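PDB 3ZBO: ALKF from Bacillus cereus, which probably binds branched DNA such as Holliday junctions and is related to the HEAT-like repeat DNA glycosylases AlkC and AlkD. Local coordinates for residues M177-F180 against L181-A185; A195-I198 against A199-G203; A219-S222 against I223-L227. All coordinates share one frame; numbering follows the deposited sequence. Where two conformers were deposited one is given.

Contact 1: M177-F180 against L181-A185; sequences MNNF and LNTVA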
loop_
_atom_site.group_PDB
_atom_site.type_symbol
_atom_site.label_atom_id
_atom_site.label_comp_id
_atom_site.label_asym_id
_atom_site.label_seq_id
_atom_site.Cartn_x
_atom_site.Cartn_y
_atom_site.Cartn_z
ATOM N N MET A 177 2.356 3.424 9.251
ATOM C CA MET A 177 1.632 3.496 10.573
ATOM C C MET A 177 0.860 4.847 10.619
ATOM O O MET A 177 -0.215 4.897 11.230
ATOM C CB MET A 177 2.717 3.482 11.671
ATOM C CG MET A 177 3.241 2.113 11.885
ATOM S SD MET A 177 4.547 2.391 13.198
ATOM C CE MET A 177 4.550 0.778 13.992
ATOM N N ASN A 178 1.457 5.931 10.056
ATOM C CA ASN A 178 0.711 7.196 10.043
ATOM C C ASN A 178 -0.583 7.108 9.219
ATOM O O ASN A 178 -1.625 7.671 9.661
ATOM C CB ASN A 178 1.654 8.323 9.517
ATOM C CG ASN A 178 1.074 9.714 9.727
ATOM O OD1 ASN A 178 0.572 10.329 8.746
ATOM N ND2 ASN A 178 1.202 10.172 10.920
ATOM N N ASN A 179 -0.449 6.425 8.079
ATOM C CA ASN A 179 -1.622 6.175 7.219
ATOM C C ASN A 179 -2.640 5.370 8.081
ATOM O O ASN A 179 -3.874 5.689 8.022
ATOM C CB ASN A 179 -1.125 5.460 5.920
ATOM C CG ASN A 179 -2.206 5.281 4.899
ATOM O OD1 ASN A 179 -3.245 5.931 4.995
ATOM N ND2 ASN A 179 -1.915 4.497 3.838
ATOM N N PHE A 180 -2.186 4.403 8.849
ATOM C CA PHE A 180 -3.135 3.634 9.651
ATOM C C PHE A 180 -3.870 4.581 10.647
ATOM O O PHE A 180 -5.084 4.416 10.823
ATOM C CB PHE A 180 -2.339 2.473 10.325
ATOM C CG PHE A 180 -3.192 1.608 11.238
ATOM C CD1 PHE A 180 -3.896 0.534 10.695
ATOM C CD2 PHE A 180 -3.225 1.887 12.577
ATOM C CE1 PHE A 180 -4.659 -0.306 11.529
ATOM C CE2 PHE A 180 -3.984 1.062 13.432
ATOM C CZ PHE A 180 -4.728 -0.057 12.909
ATOM N N LEU A 181 -3.180 5.469 11.336
ATOM C CA LEU A 181 -3.852 6.420 12.251
ATOM C C LEU A 181 -4.925 7.188 11.496
ATOM O O LEU A 181 -6.050 7.299 11.966
ATOM C CB LEU A 181 -2.880 7.487 12.834
ATOM C CG LEU A 181 -1.750 6.914 13.671
ATOM C CD1 LEU A 181 -1.115 8.199 14.278
ATOM C CD2 LEU A 181 -2.322 6.005 14.896
ATOM N N ASN A 182 -4.556 7.740 10.330
ATOM C CA ASN A 182 -5.558 8.489 9.572
ATOM C C ASN A 182 -6.703 7.676 9.134
ATOM O O ASN A 182 -7.827 8.128 9.230
ATOM C CB ASN A 182 -4.921 8.969 8.264
ATOM C CG ASN A 182 -4.249 10.243 8.346
ATOM O OD1 ASN A 182 -4.936 11.293 8.152
ATOM N ND2 ASN A 182 -2.932 10.219 8.266
ATOM N N THR A 183 -6.465 6.434 8.735
ATOM C CA THR A 183 -7.503 5.586 8.138
ATOM C C THR A 183 -8.420 5.107 9.237
ATOM O O THR A 183 -9.651 5.052 9.021
ATOM C CB THR A 183 -6.859 4.400 7.397
ATOM O OG1 THR A 183 -6.043 4.937 6.349
ATOM C CG2 THR A 183 -8.007 3.600 6.718
ATOM N N VAL A 184 -7.878 4.703 10.396
ATOM C CA VAL A 184 -8.773 4.269 11.536
ATOM C C VAL A 184 -9.657 5.478 11.889
ATOM O O VAL A 184 -10.870 5.330 12.065
ATOM C CB VAL A 184 -7.967 3.795 12.765
ATOM C CG1 VAL A 184 -8.973 3.573 13.953
ATOM C CG2 VAL A 184 -7.238 2.447 12.417
ATOM N N ALA A 185 -9.066 6.675 11.998
ATOM C CA ALA A 185 -9.913 7.829 12.459
ATOM C C ALA A 185 -11.056 8.112 11.538
ATOM O O ALA A 185 -12.108 8.617 12.028
ATOM C CB ALA A 185 -9.005 9.009 12.623
HETATM O O HOH W 1 -0.797 12.622 7.518
#
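V184 lays its CG2 methyl over one face of the F180 ring, a CH-pi contact with the carbon 3.7 Å from the ring centroid. The methyl sits toward the rim, on the CZ side. F180 reaches this place because its CG is anti to the backbone N (chi1 178°), while in the beta-branched V184, one turn on, CG2 is the branch beside the backbone N and anti to the carbonyl carbon, which brings it over the ring. The ring also meets W135 edge-to-face, so aromatic and aliphatic groups fill this buried flank of helix 171-187.

A polar flank runs along the same helix. N182 ND2 donates to N178 O at 3.2 Å, from above the carbonyl plane, while N182 N gives the same oxygen its ordinary helical bond of 3.0 Å. The side-chain amides of N178 and N182 are turned 76° apart, and a water donates to N178 OD1 at 2.9 Å and accepts a weak hydrogen bond from N182 ND2. N178 itself is buried, against A219 of helix 219-228. T183 repeats the double grip: its OG1 (chi1 -62°) donates to N179 O over 2.8 Å, again well out of plane, and T183 N donates to that oxygen as well.

N182 and T183, both partly exposed, thus suit places where a short polar side chain folds back on the helix. Two carbonyl oxygens each accept two hydrogen bonds, which restricts the rotation of the N182 amide and the T183 hydroxyl.

Contact 2: A195-I198 against A199-G203; sequences AVEI and AKEVG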
loop_
_atom_site.group_PDB
_atom_site.type_symbol
_atom_site.label_atom_id
_atom_site.label_comp_id
_atom_site.label_asym_id
_atom_site.label_seq_id
_atom_site.Cartn_x
_atom_site.Cartn_y
_atom_site.Cartn_z
ATOM N N ALA A 195 -8.505 7.305 17.874
ATOM C CA ALA A 195 -7.500 7.569 16.816
ATOM C C ALA A 195 -7.135 9.059 16.761
ATOM O O ALA A 195 -5.984 9.446 16.531
ATOM C CB ALA A 195 -7.992 7.048 15.429
ATOM N N VAL A 196 -8.152 9.903 16.955
ATOM C CA VAL A 196 -7.927 11.378 16.997
ATOM C C VAL A 196 -6.990 11.688 18.156
ATOM O O VAL A 196 -6.039 12.484 17.991
ATOM C CB VAL A 196 -9.275 12.177 17.066
ATOM C CG1 VAL A 196 -9.048 13.622 17.408
ATOM C CG2 VAL A 196 -10.020 11.996 15.738
ATOM N N GLU A 197 -7.240 11.068 19.330
ATOM C CA GLU A 197 -6.412 11.401 20.476
ATOM C C GLU A 197 -4.995 10.844 20.278
ATOM O O GLU A 197 -4.026 11.546 20.575
ATOM C CB GLU A 197 -7.108 10.757 21.694
ATOM C CG GLU A 197 -6.282 10.930 22.983
ATOM C CD GLU A 197 -5.922 12.386 23.280
ATOM O OE1 GLU A 197 -6.788 13.286 23.057
ATOM O OE2 GLU A 197 -4.756 12.635 23.746
ATOM N N ILE A 198 -4.891 9.644 19.681
ATOM C CA ILE A 198 -3.547 9.114 19.417
ATOM C C ILE A 198 -2.799 10.006 18.466
ATOM O O ILE A 198 -1.583 10.252 18.617
ATOM C CB ILE A 198 -3.591 7.685 19.040
ATOM C CG1 ILE A 198 -3.904 7.005 20.385
ATOM C CG2 ILE A 198 -2.217 7.161 18.608
ATOM C CD1 ILE A 198 -4.061 5.668 20.367
ATOM N N ALA A 199 -3.504 10.461 17.435
ATOM C CA ALA A 199 -2.839 11.400 16.469
ATOM C C ALA A 199 -2.302 12.632 17.156
ATOM O O ALA A 199 -1.182 13.051 16.848
ATOM C CB ALA A 199 -3.749 11.754 15.301
ATOM N N LYS A 200 -3.085 13.211 18.079
ATOM C CA LYS A 200 -2.600 14.356 18.835
ATOM C C LYS A 200 -1.374 13.996 19.658
ATOM O O LYS A 200 -0.398 14.803 19.696
ATOM C CB LYS A 200 -3.735 14.792 19.747
ATOM C CG LYS A 200 -3.363 16.031 20.526
ATOM C CD LYS A 200 -4.543 16.491 21.384
ATOM C CE LYS A 200 -4.317 17.894 21.961
ATOM N NZ LYS A 200 -5.256 17.991 23.127
ATOM N N GLU A 201 -1.385 12.823 20.282
ATOM C CA GLU A 201 -0.220 12.371 21.114
ATOM C C GLU A 201 1.021 12.171 20.248
ATOM O O GLU A 201 2.125 12.532 20.689
ATOM C CB GLU A 201 -0.546 11.102 21.908
ATOM C CG GLU A 201 -1.562 11.449 22.956
ATOM C CD GLU A 201 -1.888 10.372 23.944
ATOM O OE1 GLU A 201 -0.967 9.689 24.393
ATOM O OE2 GLU A 201 -3.082 10.296 24.327
ATOM N N VAL A 202 0.820 11.591 19.032
ATOM C CA VAL A 202 1.938 11.303 18.150
ATOM C C VAL A 202 2.547 12.586 17.586
ATOM O O VAL A 202 3.778 12.729 17.494
ATOM C CB VAL A 202 1.422 10.334 17.054
ATOM C CG1 VAL A 202 2.398 10.273 15.922
ATOM C CG2 VAL A 202 1.340 8.951 17.640
ATOM N N GLY A 203 1.720 13.514 17.163
ATOM C CA GLY A 203 2.218 14.751 16.642
ATOM C C GLY A 203 2.832 14.567 15.256
ATOM O O GLY A 203 2.486 13.643 14.545
#
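I198 and V202, one turn apart near the end of helix 192-202, make the apolar part of this contact. Their CG2 methyls approach to 4.1 Å, a loose touch, and V202 CG2 also lies 3.3 Å from I198 O. I198 also packs on L159 of helix 152-165 and, through the same CG2, on L181 of helix 171-187. A199 is small enough to lie close against A219 and I223 of helix 219-228.

Backbone hydrogen bonds carry the helix through to its last turn: A199 N to A195 O at 2.8 Å, then K200, E201 and V202 each to the carbonyl four residues back. G203 N still bonds A199 O, at 3.0 Å, but G203 is the first residue to leave helical phi/psi; its phi is positive, a shape glycine adopts easily.

The charged residues lie on the exposed flank. E197 OE2 and E201 OE2 are 2.9 Å apart, and the two carboxylate planes are turned 56° to each other. E197 comes forward because its chain, anti to the backbone N at chi1, bends at chi2 (54°), whereas E201 extends beyond CG. K200 runs outward, its NZ 4.9 Å from E197 OE1, and E201 OE1 has a long, weak ion pair with K163.

So close an approach is unfavourable if both carboxylates are charged and may shift the ionisation of one; K200 and K163 perhaps temper it only partly.

Contact 3: A219-S222 against I223-L227; sequences ASES and IQKEL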
loop_
_atom_site.group_PDB
_atom_site.type_symbol
_atom_site.label_atom_id
_atom_site.label_comp_id
_atom_site.label_asym_id
_atom_site.label_seq_id
_atom_site.Cartn_x
_atom_site.Cartn_y
_atom_site.Cartn_z
ATOM N N ALA A 219 -0.791 13.695 11.044
ATOM C CA ALA A 219 -2.048 12.878 10.975
ATOM C C ALA A 219 -3.178 13.714 11.575
ATOM O O ALA A 219 -4.304 13.620 11.077
ATOM C CB ALA A 219 -1.889 11.566 11.775
ATOM N N SER A 220 -2.910 14.482 12.616
ATOM C CA SER A 220 -4.003 15.270 13.201
ATOM C C SER A 220 -4.598 16.178 12.135
ATOM O O SER A 220 -5.874 16.326 12.044
ATOM C CB SER A 220 -3.535 16.102 14.411
ATOM O OG SER A 220 -3.231 15.261 15.517
ATOM N N GLU A 221 -3.738 16.844 11.376
ATOM C CA GLU A 221 -4.159 17.769 10.301
ATOM C C GLU A 221 -4.931 17.026 9.223
ATOM O O GLU A 221 -5.971 17.496 8.684
ATOM C CB GLU A 221 -2.949 18.476 9.683
ATOM C CG GLU A 221 -3.281 19.470 8.543
ATOM C CD GLU A 221 -2.019 20.095 7.928
ATOM O OE1 GLU A 221 -1.218 19.458 7.162
ATOM O OE2 GLU A 221 -1.801 21.230 8.281
ATOM N N SER A 222 -4.369 15.882 8.805
ATOM C CA SER A 222 -4.928 15.127 7.659
ATOM C C SER A 222 -6.334 14.640 8.048
ATOM O O SER A 222 -7.281 14.701 7.227
ATOM C CB SER A 222 -4.020 13.981 7.264
ATOM O OG SER A 222 -2.799 14.538 6.851
ATOM N N ILE A 223 -6.442 14.147 9.286
ATOM C CA ILE A 223 -7.776 13.680 9.814
ATOM C C ILE A 223 -8.712 14.888 9.885
ATOM O O ILE A 223 -9.855 14.770 9.415
ATOM C CB ILE A 223 -7.641 13.089 11.225
ATOM C CG1 ILE A 223 -6.924 11.760 11.123
ATOM C CG2 ILE A 223 -8.992 12.977 11.971
ATOM C CD1 ILE A 223 -6.341 11.420 12.493
ATOM N N GLN A 224 -8.227 16.035 10.364
ATOM C CA GLN A 224 -9.105 17.183 10.406
ATOM C C GLN A 224 -9.618 17.597 9.032
ATOM O O GLN A 224 -10.813 17.974 8.898
ATOM C CB GLN A 224 -8.411 18.365 11.132
ATOM C CG GLN A 224 -9.360 19.591 11.276
ATOM C CD GLN A 224 -10.570 19.244 12.182
ATOM O OE1 GLN A 224 -11.717 19.408 11.806
ATOM N NE2 GLN A 224 -10.280 18.721 13.362
ATOM N N LYS A 225 -8.788 17.491 7.999
ATOM C CA LYS A 225 -9.220 17.860 6.616
ATOM C C LYS A 225 -10.343 16.942 6.191
ATOM O O LYS A 225 -11.260 17.388 5.499
ATOM C CB LYS A 225 -8.024 17.886 5.627
ATOM C CG LYS A 225 -7.148 19.005 5.963
ATOM C CD LYS A 225 -5.875 19.065 5.097
ATOM C CE LYS A 225 -4.961 20.201 5.641
ATOM N NZ LYS A 225 -3.834 20.457 4.705
ATOM N N GLU A 226 -10.247 15.655 6.514
ATOM C CA GLU A 226 -11.318 14.771 6.161
ATOM C C GLU A 226 -12.589 15.026 6.924
ATOM O O GLU A 226 -13.657 15.011 6.309
ATOM C CB GLU A 226 -10.874 13.300 6.373
ATOM C CG GLU A 226 -9.709 12.915 5.392
ATOM C CD GLU A 226 -10.228 12.403 4.080
ATOM O OE1 GLU A 226 -10.776 13.184 3.248
ATOM O OE2 GLU A 226 -10.067 11.180 3.862
ATOM N N LEU A 227 -12.451 15.339 8.201
ATOM C CA LEU A 227 -13.658 15.751 8.961
ATOM C C LEU A 227 -14.291 17.006 8.416
ATOM O O LEU A 227 -15.527 17.087 8.285
ATOM C CB LEU A 227 -13.332 15.933 10.405
ATOM C CG LEU A 227 -12.755 14.651 11.094
ATOM C CD1 LEU A 227 -12.462 14.888 12.532
ATOM C CD2 LEU A 227 -13.796 13.430 10.991
#
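The first turns of helix 219-228, which follows the second strand of a two-stranded antiparallel hairpin, carry this contact. N218, the last residue of that strand, meets the start of the helix: its OD1 accepts a hydrogen bond from E221 N, as an N-cap side chain does, and in one conformer the S222 hydroxyl bonds its carbonyl oxygen. Asparagine suits N218 because the backbone N-H groups at a helix start lack a preceding turn to bond them.

I223 lies on the buried side. Its CG1, anti to the carbonyl carbon (chi1 -71°), turns back along the helix and packs 3.2 Å from A219 O, with CD1 3.3 Å from the same oxygen. That oxygen also takes the helical bond from I223 N, at 2.8 Å. Branched and apolar, I223 fits against N182 and A185 of helix 171-187. E226 is buried too; its bent chain puts CG 3.5 Å from S222 O, and its carboxylate makes salt bridges through OE1 to R229 and through OE2 to R236.

On the exposed side E221, in the conformer given, and K225 lie next to each other and point the same way. Their aliphatic parts touch, E221 CG to K225 CE at 3.4 Å, while the charged ends form only a long salt bridge, K225 NZ to E221 OE1 at 3.7 Å.

With E221 in more than one conformer, this pairing is doubtful and its attraction probably modest. E226, by contrast, held by two arginines, is likely to keep its negative charge.

How the contacts relate
Along the chain the three contacts come in series, contact 1 on helix 171-187, contact 2 on helix 192-202 and contact 3 on helix 219-228, with the strand pair 204-207 and 215-218 between the last two. Their centres lie 10 to 11 Å apart, and each pair of helices touches. A185 CB meets A195 CB at 3.6 Å between contacts 1 and 2, while helix 219-228 lies against both of the other helices. Each contact lies within one helix, and the three helices pack on one another near the C-terminal end, consistent with the stacked helices of the HEAT-like repeat family. Alanines at these meeting points allow close helix approach.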